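Local atomic coordinates of heme-binding protein HutZ (Vibrio cholerae, PDB entry 3TGV), a protein that binds heme with high efficiency and probably degrades it to biliverdin beta and delta with release of the iron. Residues D85-V91 and L124-E130; P28-Y32 and A50-R54; K8-Q12 and M65-D69; P34-N38 and Q104-F109. The protein carries 1 engineered substitution. All coordinates share one frame. Residues are numbered along the deposited sequence.

Contact 1: D85-V91 and L124-E130; sequences DAVASMV and LFRLQPE
Two extended strands, 85-91 and 124-129, run antiparallel at 149°, axes 4.3 Å apart, neighbours in the split-barrel sheet of the FMN-binding-like fold. Backbone hydrogen bonds set the register: Val87 N to Gln128 O 2.9 Å, Gln128 N to Val87 O 3.2 Å, Ser89 N to Arg126 O 2.9 Å and Arg126 N to Ser89 O 2.7 Å. The non-hydrogen-bonded pairs are Ala86-Pro129, Ala88-Leu127 and Met90-Phe125. Water 1 joins Asp85 O (2.8 Å) to Glu130 N (3.0 Å).

On one face Ala88 CB meets Leu127 CD2 at 3.7 Å, the small alanine letting larger neighbours close in. Met90 (chi1, chi2 and chi3 all t) makes an oblique Met-aromatic contact, SD 5.5 Å from the ring centroid of Phe125, whose chi1 is m. On the other face Val91 CB lies 3.7 Å from Leu124 CD2, while Arg126 NH1 hydrogen-bonds Glu40 O. A main-chain ladder thus holds the strands, while Ala88, Leu127 and Phe125 bury apolar surface with Leu56 and Ile64.

Contact 2: P28-Y32 and A50-R54; sequences PNVSY and ARHAR
His52, Asn29 and Arg51 carry most of this contact, in which the extended strand 28-32, part of the split-barrel sheet of the FMN-binding-like fold, faces the first turn of helix 51-58, with Ala50 at its N-cap position. The CA atoms of Asn29 and His52 come within 6.7 Å. His52 (chi1 p) points toward the strand, its ring edge meeting Ser31: ND1 and Ser31 OG are hydrogen-bonded at 2.9 Å. The p rotamer of Ser31 brings its hydroxyl into reach, and an imidazole suits the place because it can pair with a hydroxyl while its carbons pack. His52 CE1 also lies 3.7 Å from Tyr32 O.

Asn29 (chi1 t) spans the gap through water with both ends of its amide. Its OD1 receives a bond from water 3 (3.0 Å), which accepts from His52 N (3.1 Å). Its ND2 gives to water 2 (3.1 Å), which also binds Pro28 O (2.9 Å) and Arg51 NH1 (2.9 Å).

At the dimer interface Arg51 NH1 forms a salt bridge with Asp85 of the second subunit, and Tyr32 OH bonds that subunit's Arg79 N. Within the chain, strand 16-22 flanks Asn29 and Ser31, while Ile46 of strand 41-47 packs on His52.

Contact 3: K8-Q12 and M65-D69; sequences KEFRQ and MMIED
No hydrogen bond crosses this buried helix-on-sheet contact; a phenyl edge and a thioether do the joining. Helix 8-12, part of the N-terminal helix, crosses strand 65-67 of the split-barrel-like sheet at 100°, axes 9.7 Å apart. Arg11 and Met66 have the closest CA atoms, at 7.9 Å, and those of Phe10 and Glu68 are 8.5 Å apart.

Phe10 (chi1 t, chi2 79°) points toward the strand and sets its ring edge against the backbone, with CE2 3.5 Å from Met66 O and CZ 3.8 Å from Glu68 N. A flat ring suits this place, slipping its rim along an extended chain. Unbranched Met66, t at chi1 and chi2 and m at chi3, reaches back to the helix: its SD lies 4.9 Å from the Phe10 centroid, an oblique Met-aromatic contact.

Leu82 of strand 81-91 packs on both Phe10 and Arg11, and Phe138 stacks edge-to-face on Phe10. Arg11 NH2 hydrogen-bonds Tyr42 OH, while its backbone supplies a contact here: Arg11 CA sits 3.8 Å from Met66 SD.

Contact 4: P34-N38 and Q104-F109; sequences PFVQN and QMGERF
Val36 is the knob of this contact, a branched side chain (chi1 m) pushed from strand 34-38 into a hollow on helix 104-109 walled by Gln104, Met105, Arg108 and Phe109. Its CG1 lies 3.5 Å from Met105 CG and 4.0 Å from Phe109 CE2. The extended strand and the helix cross at 124°, axes 8.5 Å apart.

At one end the rigid Pro34 ring fits over the Phe109 face, CB 4.0 Å from the centroid, a CH-pi contact. Phe35 points away at CB, yet Arg108, long and extended, reaches it: NH1 bonds Phe35 O at 2.8 Å, and Arg108 CZ lies 4.7 Å from the Phe35 ring centroid, over its face, in a cation-pi pair. At the other end the Gln104 amide satisfies two partners, NE2 to Gln37 O (2.9 Å) and OE1 from Asn38 ND2 (2.7 Å).

Helix 96-109 thus packs across the split-barrel sheet: Phe43 of strand 41-47 packs on Val36, Leu45 on Met105, and Phe77 of the second subunit meets Phe109 edge-to-face.

All four contacts reach one curled antiparallel sheet, the core of the FMN-binding-like fold. Contact 1 joins two of its strands; the others set helices 51-58, 3-13 and 96-109 against it. Contacts 2 and 4 share strand 28-38, their centres about 20 Å apart. Contact 2 lies, in sequence, between the two segments of contact 3, and both close before contact 1 opens; contact 4 crosses the other three along the chain. Contacts 1 and 3 lie on opposite sides of the chain's centre, their own centres about 19 Å apart. Contacts 2, 3 and 4 also touch the second subunit, contact 1 only through Asp85, so the same sheet contributes to the dimer interface.

Contact 1: D85-V91 and L124-E130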
loop_
_atom_site.group_PDB
_atom_site.type_symbol
_atom_site.label_atom_id
_atom_site.label_comp_id
_atom_site.label_asym_id
_atom_site.label_seq_id
_atom_site.Cartn_x
_atom_site.Cartn_y
_atom_site.Cartn_z
ATOM N N ASP A 85 8.678 -5.989 -7.467
ATOM C CA ASP A 85 9.754 -5.373 -6.703
ATOM C C ASP A 85 10.639 -4.620 -7.671
ATOM O O ASP A 85 10.636 -4.922 -8.865
ATOM C CB ASP A 85 10.568 -6.421 -5.947
ATOM C CG ASP A 85 9.757 -7.125 -4.867
ATOM O OD1 ASP A 85 8.645 -6.652 -4.533
ATOM O OD2 ASP A 85 10.229 -8.162 -4.353
ATOM N N ALA A 86 11.382 -3.635 -7.161
ATOM C CA ALA A 86 12.184 -2.752 -8.000
ATOM C C ALA A 86 13.443 -2.250 -7.296
ATOM O O ALA A 86 13.602 -2.413 -6.097
ATOM C CB ALA A 86 11.343 -1.565 -8.474
ATOM N N VAL A 87 14.337 -1.640 -8.066
ATOM C CA VAL A 87 15.526 -0.998 -7.525
ATOM C C VAL A 87 15.406 0.498 -7.740
ATOM O O VAL A 87 15.177 0.947 -8.861
ATOM C CB VAL A 87 16.799 -1.481 -8.225
ATOM C CG1 VAL A 87 18.019 -0.743 -7.665
ATOM C CG2 VAL A 87 16.941 -2.982 -8.070
ATOM N N ALA A 88 15.546 1.270 -6.666
ATOM C CA ALA A 88 15.343 2.711 -6.735
ATOM C C ALA A 88 16.636 3.457 -7.001
ATOM O O ALA A 88 17.690 3.080 -6.508
ATOM C CB ALA A 88 14.703 3.231 -5.448
ATOM N N SER A 89 16.529 4.534 -7.767
ATOM C CA SER A 89 17.662 5.384 -8.055
ATOM C C SER A 89 17.161 6.819 -8.101
ATOM O O SER A 89 16.076 7.089 -8.619
ATOM C CB SER A 89 18.292 4.982 -9.389
ATOM O OG SER A 89 19.649 5.371 -9.440
ATOM N N MET A 90 17.933 7.742 -7.542
ATOM C CA MET A 90 17.552 9.144 -7.575
ATOM C C MET A 90 17.929 9.797 -8.909
ATOM O O MET A 90 19.003 9.541 -9.460
ATOM C CB MET A 90 18.191 9.901 -6.412
ATOM C CG MET A 90 17.842 11.362 -6.421
ATOM S SD MET A 90 18.379 12.256 -4.938
ATOM C CE MET A 90 18.056 13.950 -5.488
ATOM N N VAL A 91 17.042 10.637 -9.432
ATOM C CA VAL A 91 17.271 11.268 -10.728
ATOM C C VAL A 91 17.812 12.681 -10.548
ATOM O O VAL A 91 17.198 13.507 -9.872
ATOM C CB VAL A 91 15.984 11.322 -11.563
ATOM C CG1 VAL A 91 16.243 12.020 -12.895
ATOM C CG2 VAL A 91 15.445 9.914 -11.793
ATOM N N LEU A 124 13.214 13.133 -7.257
ATOM C CA LEU A 124 12.653 12.269 -8.289
ATOM C C LEU A 124 13.369 10.927 -8.297
ATOM O O LEU A 124 14.577 10.862 -8.524
ATOM C CB LEU A 124 12.771 12.944 -9.654
ATOM C CG LEU A 124 12.333 12.162 -10.894
ATOM C CD1 LEU A 124 10.844 11.839 -10.845
ATOM C CD2 LEU A 124 12.668 12.963 -12.136
ATOM N N PHE A 125 12.631 9.853 -8.041
ATOM C CA PHE A 125 13.228 8.520 -8.038
ATOM C C PHE A 125 12.789 7.711 -9.248
ATOM O O PHE A 125 11.604 7.650 -9.557
ATOM C CB PHE A 125 12.874 7.749 -6.759
ATOM C CG PHE A 125 13.567 8.258 -5.520
ATOM C CD1 PHE A 125 14.750 7.682 -5.084
ATOM C CD2 PHE A 125 13.029 9.301 -4.795
ATOM C CE1 PHE A 125 15.388 8.143 -3.948
ATOM C CE2 PHE A 125 13.663 9.767 -3.661
ATOM C CZ PHE A 125 14.845 9.188 -3.238
ATOM N N ARG A 126 13.754 7.103 -9.928
ATOM C CA ARG A 126 13.458 6.097 -10.947
ATOM C C ARG A 126 13.374 4.712 -10.320
ATOM O O ARG A 126 14.257 4.313 -9.566
ATOM C CB ARG A 126 14.524 6.088 -12.042
ATOM C CG ARG A 126 14.600 4.751 -12.748
ATOM C CD ARG A 126 15.041 4.851 -14.194
ATOM N NE ARG A 126 16.473 5.066 -14.333
ATOM C CZ ARG A 126 17.193 4.614 -15.357
ATOM N NH1 ARG A 126 16.612 3.908 -16.324
ATOM N NH2 ARG A 126 18.497 4.863 -15.412
ATOM N N LEU A 127 12.312 3.977 -10.629
ATOM C CA LEU A 127 12.147 2.640 -10.081
ATOM C C LEU A 127 12.112 1.623 -11.206
ATOM O O LEU A 127 11.264 1.706 -12.091
ATOM C CB LEU A 127 10.852 2.554 -9.283
ATOM C CG LEU A 127 10.560 3.749 -8.388
ATOM C CD1 LEU A 127 9.202 3.563 -7.757
ATOM C CD2 LEU A 127 11.636 3.899 -7.333
ATOM N N GLN A 128 13.026 0.658 -11.151
ATOM C CA GLN A 128 13.191 -0.332 -12.213
ATOM C C GLN A 128 12.959 -1.745 -11.705
ATOM O O GLN A 128 13.669 -2.216 -10.813
ATOM C CB GLN A 128 14.590 -0.230 -12.819
ATOM C CG GLN A 128 14.971 1.183 -13.210
ATOM C CD GLN A 128 16.286 1.251 -13.944
ATOM O OE1 GLN A 128 17.329 1.552 -13.352
ATOM N NE2 GLN A 128 16.250 0.982 -15.243
ATOM N N PRO A 129 11.953 -2.425 -12.275
ATOM C CA PRO A 129 11.544 -3.791 -11.906
ATOM C C PRO A 129 12.656 -4.793 -12.126
ATOM O O PRO A 129 13.438 -4.621 -13.063
ATOM C CB PRO A 129 10.382 -4.086 -12.863
ATOM C CG PRO A 129 10.530 -3.110 -13.982
ATOM C CD PRO A 129 11.128 -1.873 -13.361
ATOM N N GLU A 130 12.724 -5.835 -11.301
ATOM C CA GLU A 130 13.822 -6.789 -11.431
ATOM C C GLU A 130 13.485 -8.277 -11.292
ATOM O O GLU A 130 14.115 -9.121 -11.935
ATOM C CB GLU A 130 14.940 -6.421 -10.460
ATOM C CG GLU A 130 16.316 -6.782 -10.972
ATOM C CD GLU A 130 17.390 -5.918 -10.355
ATOM O OE1 GLU A 130 17.785 -6.199 -9.202
ATOM O OE2 GLU A 130 17.826 -4.953 -11.022
HETATM O O HOH W 1 10.421 -7.396 -10.112
#

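Contact 2: P28-Y32 and A50-R54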
loop_
_atom_site.group_PDB
_atom_site.type_symbol
_atom_site.label_atom_id
_atom_site.label_comp_id
_atom_site.label_asym_id
_atom_site.label_seq_id
_atom_site.Cartn_x
_atom_site.Cartn_y
_atom_site.Cartn_z
ATOM N N PRO A 28 10.266 -1.612 7.855
ATOM C CA PRO A 28 9.346 -1.381 6.730
ATOM C C PRO A 28 8.559 -0.070 6.837
ATOM O O PRO A 28 8.214 0.380 7.922
ATOM C CB PRO A 28 8.343 -2.528 6.864
ATOM C CG PRO A 28 8.316 -2.792 8.343
ATOM C CD PRO A 28 9.746 -2.631 8.782
ATOM N N ASN A 29 8.253 0.527 5.697
ATOM C CA ASN A 29 7.321 1.643 5.675
ATOM C C ASN A 29 6.404 1.492 4.460
ATOM O O ASN A 29 6.862 1.121 3.382
ATOM C CB ASN A 29 8.089 2.960 5.638
ATOM C CG ASN A 29 7.185 4.149 5.514
ATOM O OD1 ASN A 29 7.011 4.698 4.426
ATOM N ND2 ASN A 29 6.596 4.564 6.633
ATOM N N VAL A 30 5.110 1.737 4.647
ATOM C CA VAL A 30 4.167 1.749 3.535
ATOM C C VAL A 30 3.702 3.181 3.265
ATOM O O VAL A 30 3.516 3.981 4.195
ATOM C CB VAL A 30 2.965 0.832 3.795
ATOM C CG1 VAL A 30 2.077 1.390 4.870
ATOM C CG2 VAL A 30 2.173 0.602 2.494
ATOM N N SER A 31 3.555 3.517 1.995
ATOM C CA SER A 31 3.222 4.875 1.597
ATOM C C SER A 31 2.643 4.776 0.207
ATOM O O SER A 31 2.497 3.669 -0.323
ATOM C CB SER A 31 4.489 5.729 1.548
ATOM O OG SER A 31 5.414 5.167 0.628
ATOM N N TYR A 32 2.314 5.917 -0.391
ATOM C CA TYR A 32 1.906 5.939 -1.799
ATOM C C TYR A 32 2.560 7.125 -2.519
ATOM O O TYR A 32 3.067 8.050 -1.884
ATOM C CB TYR A 32 0.388 6.046 -1.925
ATOM C CG TYR A 32 -0.076 7.474 -1.785
ATOM C CD1 TYR A 32 -0.119 8.090 -0.543
ATOM C CD2 TYR A 32 -0.440 8.215 -2.900
ATOM C CE1 TYR A 32 -0.516 9.428 -0.413
ATOM C CE2 TYR A 32 -0.842 9.539 -2.783
ATOM C CZ TYR A 32 -0.884 10.134 -1.542
ATOM O OH TYR A 32 -1.294 11.445 -1.443
ATOM N N ALA A 50 9.409 12.988 4.156
ATOM C CA ALA A 50 8.711 11.740 4.461
ATOM C C ALA A 50 9.677 10.550 4.489
ATOM O O ALA A 50 10.732 10.580 3.856
ATOM C CB ALA A 50 7.599 11.508 3.446
ATOM N N ARG A 51 9.321 9.504 5.221
ATOM C CA ARG A 51 10.190 8.345 5.362
ATOM C C ARG A 51 10.512 7.632 4.063
ATOM O O ARG A 51 11.634 7.158 3.888
ATOM C CB ARG A 51 9.578 7.326 6.303
ATOM C CG ARG A 51 9.558 7.767 7.718
ATOM C CD ARG A 51 9.240 6.622 8.650
ATOM N NE ARG A 51 8.935 7.165 9.965
ATOM C CZ ARG A 51 8.255 6.525 10.905
ATOM N NH1 ARG A 51 7.802 5.295 10.686
ATOM N NH2 ARG A 51 8.031 7.124 12.067
ATOM N N HIS A 52 9.540 7.514 3.165
ATOM C CA HIS A 52 9.785 6.683 1.981
ATOM C C HIS A 52 10.928 7.238 1.120
ATOM O O HIS A 52 11.688 6.482 0.515
ATOM C CB HIS A 52 8.506 6.454 1.153
ATOM C CG HIS A 52 7.815 7.711 0.735
ATOM N ND1 HIS A 52 6.652 7.711 -0.006
ATOM C CD2 HIS A 52 8.120 9.013 0.953
ATOM C CE1 HIS A 52 6.266 8.958 -0.217
ATOM N NE2 HIS A 52 7.147 9.764 0.347
ATOM N N ALA A 53 11.060 8.559 1.087
ATOM C CA ALA A 53 12.138 9.197 0.340
ATOM C C ALA A 53 13.492 9.001 1.022
ATOM O O ALA A 53 14.497 8.747 0.364
ATOM C CB ALA A 53 11.843 10.676 0.148
ATOM N N ARG A 54 13.524 9.121 2.341
ATOM C CA ARG A 54 14.754 8.869 3.076
ATOM C C ARG A 54 15.133 7.390 3.038
ATOM O O ARG A 54 16.313 7.035 3.008
ATOM C CB ARG A 54 14.625 9.356 4.516
ATOM C CG ARG A 54 14.740 10.871 4.666
ATOM C CD ARG A 54 14.495 11.292 6.105
ATOM N NE ARG A 54 13.076 11.446 6.416
ATOM C CZ ARG A 54 12.448 10.807 7.398
ATOM N NH1 ARG A 54 13.113 9.962 8.176
ATOM N NH2 ARG A 54 11.156 11.020 7.616
HETATM O O HOH W 2 8.053 3.036 8.965
HETATM O O HOH W 3 6.638 7.639 4.105
#

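Contact 3: K8-Q12 and M65-D69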
loop_
_atom_site.group_PDB
_atom_site.type_symbol
_atom_site.label_atom_id
_atom_site.label_comp_id
_atom_site.label_asym_id
_atom_site.label_seq_id
_atom_site.Cartn_x
_atom_site.Cartn_y
_atom_site.Cartn_z
ATOM N N LYS A 8 -3.099 -3.071 -19.975
ATOM C CA LYS A 8 -2.798 -1.758 -20.519
ATOM C C LYS A 8 -3.772 -0.717 -19.979
ATOM O O LYS A 8 -3.351 0.298 -19.434
ATOM C CB LYS A 8 -2.829 -1.793 -22.047
ATOM C CG LYS A 8 -2.384 -0.498 -22.717
ATOM C CD LYS A 8 -2.135 -0.731 -24.195
ATOM C CE LYS A 8 -2.214 0.554 -24.995
ATOM N NZ LYS A 8 -1.192 1.543 -24.571
ATOM N N GLU A 9 -5.070 -0.970 -20.108
ATOM C CA GLU A 9 -6.057 -0.018 -19.611
ATOM C C GLU A 9 -5.839 0.315 -18.133
ATOM O O GLU A 9 -5.962 1.466 -17.727
ATOM C CB GLU A 9 -7.474 -0.538 -19.823
ATOM C CG GLU A 9 -7.852 -0.760 -21.295
ATOM C CD GLU A 9 -7.666 0.487 -22.169
ATOM O OE1 GLU A 9 -6.500 0.864 -22.458
ATOM O OE2 GLU A 9 -8.695 1.083 -22.573
ATOM N N PHE A 10 -5.524 -0.703 -17.340
ATOM C CA PHE A 10 -5.316 -0.549 -15.899
ATOM C C PHE A 10 -4.112 0.337 -15.621
ATOM O O PHE A 10 -4.188 1.250 -14.809
ATOM C CB PHE A 10 -5.125 -1.935 -15.269
ATOM C CG PHE A 10 -5.051 -1.948 -13.755
ATOM C CD1 PHE A 10 -6.206 -1.869 -12.984
ATOM C CD2 PHE A 10 -3.834 -2.114 -13.111
ATOM C CE1 PHE A 10 -6.152 -1.931 -11.601
ATOM C CE2 PHE A 10 -3.765 -2.164 -11.719
ATOM C CZ PHE A 10 -4.927 -2.078 -10.965
ATOM N N ARG A 11 -3.000 0.073 -16.300
ATOM C CA ARG A 11 -1.784 0.851 -16.074
ATOM C C ARG A 11 -2.013 2.303 -16.453
ATOM O O ARG A 11 -1.444 3.200 -15.843
ATOM C CB ARG A 11 -0.610 0.322 -16.895
ATOM C CG ARG A 11 -0.031 -1.009 -16.438
ATOM C CD ARG A 11 0.900 -1.574 -17.525
ATOM N NE ARG A 11 2.276 -1.167 -17.299
ATOM C CZ ARG A 11 3.224 -1.124 -18.226
ATOM N NH1 ARG A 11 2.964 -1.440 -19.482
ATOM N NH2 ARG A 11 4.444 -0.721 -17.888
ATOM N N GLN A 12 -2.838 2.528 -17.471
ATOM C CA GLN A 12 -3.130 3.884 -17.938
ATOM C C GLN A 12 -4.090 4.632 -17.016
ATOM O O GLN A 12 -3.979 5.847 -16.841
ATOM C CB GLN A 12 -3.688 3.846 -19.368
ATOM C CG GLN A 12 -2.616 3.680 -20.427
ATOM C CD GLN A 12 -3.181 3.492 -21.828
ATOM O OE1 GLN A 12 -4.385 3.290 -22.009
ATOM N NE2 GLN A 12 -2.307 3.557 -22.829
ATOM N N MET A 65 3.055 -1.675 -5.709
ATOM C CA MET A 65 1.733 -2.209 -6.030
ATOM C C MET A 65 0.826 -1.152 -6.645
ATOM O O MET A 65 0.729 -0.020 -6.152
ATOM C CB MET A 65 1.070 -2.819 -4.791
ATOM C CG MET A 65 -0.343 -3.314 -5.034
ATOM S SD MET A 65 -1.043 -4.229 -3.639
ATOM C CE MET A 65 -1.038 -2.946 -2.394
ATOM N N MET A 66 0.176 -1.534 -7.732
ATOM C CA MET A 66 -0.829 -0.715 -8.385
ATOM C C MET A 66 -2.146 -1.475 -8.190
ATOM O O MET A 66 -2.255 -2.645 -8.571
ATOM C CB MET A 66 -0.452 -0.587 -9.862
ATOM C CG MET A 66 -1.238 0.400 -10.695
ATOM S SD MET A 66 -0.722 0.303 -12.440
ATOM C CE MET A 66 1.039 0.504 -12.281
ATOM N N ILE A 67 -3.133 -0.839 -7.566
ATOM C CA ILE A 67 -4.330 -1.554 -7.117
ATOM C C ILE A 67 -5.647 -0.796 -7.338
ATOM O O ILE A 67 -5.696 0.439 -7.222
ATOM C CB ILE A 67 -4.198 -1.945 -5.616
ATOM C CG1 ILE A 67 -5.377 -2.815 -5.186
ATOM C CG2 ILE A 67 -4.049 -0.683 -4.725
ATOM C CD1 ILE A 67 -5.114 -3.587 -3.915
ATOM N N GLU A 68 -6.716 -1.523 -7.663
ATOM C CA GLU A 68 -8.003 -0.869 -7.871
ATOM C C GLU A 68 -8.546 -0.405 -6.525
ATOM O O GLU A 68 -8.143 -0.916 -5.486
ATOM C CB GLU A 68 -9.018 -1.791 -8.558
ATOM C CG GLU A 68 -9.633 -2.828 -7.648
ATOM C CD GLU A 68 -10.594 -3.763 -8.387
ATOM O OE1 GLU A 68 -11.226 -3.340 -9.378
ATOM O OE2 GLU A 68 -10.713 -4.917 -7.965
ATOM N N ASP A 69 -9.466 0.551 -6.549
ATOM C CA ASP A 69 -9.988 1.161 -5.330
ATOM C C ASP A 69 -10.853 0.187 -4.540
ATOM O O ASP A 69 -11.465 -0.700 -5.122
ATOM C CB ASP A 69 -10.817 2.395 -5.685
ATOM C CG ASP A 69 -9.958 3.570 -6.114
ATOM O OD1 ASP A 69 -8.782 3.627 -5.694
ATOM O OD2 ASP A 69 -10.462 4.443 -6.857
#

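Contact 4: P34-N38 and Q104-F109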
loop_
_atom_site.group_PDB
_atom_site.type_symbol
_atom_site.label_atom_id
_atom_site.label_comp_id
_atom_site.label_asym_id
_atom_site.label_seq_id
_atom_site.Cartn_x
_atom_site.Cartn_y
_atom_site.Cartn_z
ATOM N N PRO A 34 1.843 9.326 -6.486
ATOM C CA PRO A 34 1.458 9.405 -7.900
ATOM C C PRO A 34 2.692 9.062 -8.744
ATOM O O PRO A 34 3.818 9.261 -8.279
ATOM C CB PRO A 34 1.058 10.879 -8.074
ATOM C CG PRO A 34 0.600 11.299 -6.703
ATOM C CD PRO A 34 1.457 10.526 -5.722
ATOM N N PHE A 35 2.501 8.526 -9.942
ATOM C CA PHE A 35 3.635 8.087 -10.750
ATOM C C PHE A 35 3.391 8.359 -12.223
ATOM O O PHE A 35 2.263 8.600 -12.637
ATOM C CB PHE A 35 3.861 6.576 -10.578
ATOM C CG PHE A 35 2.844 5.726 -11.305
ATOM C CD1 PHE A 35 1.554 5.580 -10.804
ATOM C CD2 PHE A 35 3.174 5.074 -12.492
ATOM C CE1 PHE A 35 0.618 4.790 -11.464
ATOM C CE2 PHE A 35 2.242 4.298 -13.170
ATOM C CZ PHE A 35 0.972 4.143 -12.661
ATOM N N VAL A 36 4.465 8.318 -13.001
ATOM C CA VAL A 36 4.365 8.124 -14.442
ATOM C C VAL A 36 5.282 6.968 -14.797
ATOM O O VAL A 36 6.195 6.638 -14.038
ATOM C CB VAL A 36 4.805 9.376 -15.235
ATOM C CG1 VAL A 36 3.930 10.563 -14.887
ATOM C CG2 VAL A 36 6.267 9.688 -14.970
ATOM N N GLN A 37 5.045 6.339 -15.942
ATOM C CA GLN A 37 5.940 5.276 -16.388
ATOM C C GLN A 37 6.300 5.442 -17.852
ATOM O O GLN A 37 5.524 5.985 -18.641
ATOM C CB GLN A 37 5.367 3.882 -16.119
ATOM C CG GLN A 37 4.180 3.494 -16.980
ATOM C CD GLN A 37 4.522 2.461 -18.054
ATOM O OE1 GLN A 37 5.693 2.241 -18.391
ATOM N NE2 GLN A 37 3.488 1.822 -18.596
ATOM N N ASN A 38 7.510 5.014 -18.186
ATOM C CA ASN A 38 8.006 5.079 -19.548
ATOM C C ASN A 38 9.090 4.040 -19.758
ATOM O O ASN A 38 9.245 3.123 -18.943
ATOM C CB ASN A 38 8.498 6.487 -19.910
ATOM C CG ASN A 38 9.523 7.031 -18.924
ATOM O OD1 ASN A 38 10.478 6.347 -18.551
ATOM N ND2 ASN A 38 9.316 8.268 -18.490
ATOM N N GLN A 104 6.433 14.780 -18.393
ATOM C CA GLN A 104 5.419 13.730 -18.417
ATOM C C GLN A 104 4.473 13.861 -17.231
ATOM O O GLN A 104 3.257 13.783 -17.383
ATOM C CB GLN A 104 6.077 12.343 -18.429
ATOM C CG GLN A 104 5.102 11.187 -18.600
ATOM C CD GLN A 104 5.799 9.852 -18.767
ATOM O OE1 GLN A 104 7.030 9.754 -18.678
ATOM N NE2 GLN A 104 5.012 8.807 -19.023
ATOM N N MET A 105 5.043 14.078 -16.051
ATOM C CA MET A 105 4.258 14.218 -14.827
ATOM C C MET A 105 3.327 15.414 -14.875
ATOM O O MET A 105 2.180 15.326 -14.442
ATOM C CB MET A 105 5.175 14.311 -13.611
ATOM C CG MET A 105 5.883 13.012 -13.284
ATOM S SD MET A 105 6.741 13.095 -11.700
ATOM C CE MET A 105 6.389 14.770 -11.213
ATOM N N GLY A 106 3.827 16.535 -15.388
ATOM C CA GLY A 106 2.994 17.712 -15.574
ATOM C C GLY A 106 1.820 17.390 -16.483
ATOM O O GLY A 106 0.682 17.750 -16.197
ATOM N N GLU A 107 2.092 16.697 -17.583
ATOM C CA GLU A 107 1.024 16.310 -18.500
ATOM C C GLU A 107 -0.032 15.423 -17.827
ATOM O O GLU A 107 -1.228 15.571 -18.083
ATOM C CB GLU A 107 1.593 15.613 -19.739
ATOM C CG GLU A 107 0.555 14.836 -20.540
ATOM C CD GLU A 107 0.350 15.388 -21.943
ATOM O OE1 GLU A 107 0.227 14.574 -22.892
ATOM O OE2 GLU A 107 0.309 16.631 -22.094
ATOM N N ARG A 108 0.403 14.510 -16.964
ATOM C CA ARG A 108 -0.535 13.597 -16.313
ATOM C C ARG A 108 -1.240 14.229 -15.120
ATOM O O ARG A 108 -2.407 13.938 -14.869
ATOM C CB ARG A 108 0.160 12.312 -15.863
ATOM C CG ARG A 108 -0.795 11.129 -15.726
ATOM C CD ARG A 108 -0.096 9.859 -15.256
ATOM N NE ARG A 108 -0.962 8.698 -15.461
ATOM C CZ ARG A 108 -0.819 7.522 -14.854
ATOM N NH1 ARG A 108 0.159 7.337 -13.973
ATOM N NH2 ARG A 108 -1.667 6.528 -15.127
ATOM N N PHE A 109 -0.532 15.073 -14.374
ATOM C CA PHE A 109 -1.060 15.586 -13.110
ATOM C C PHE A 109 -1.304 17.093 -13.079
ATOM O O PHE A 109 -1.928 17.600 -12.150
ATOM C CB PHE A 109 -0.154 15.183 -11.946
ATOM C CG PHE A 109 0.023 13.704 -11.815
ATOM C CD1 PHE A 109 -1.027 12.904 -11.406
ATOM C CD2 PHE A 109 1.229 13.112 -12.121
ATOM C CE1 PHE A 109 -0.871 11.532 -11.289
ATOM C CE2 PHE A 109 1.389 11.750 -12.006
ATOM C CZ PHE A 109 0.339 10.959 -11.590
#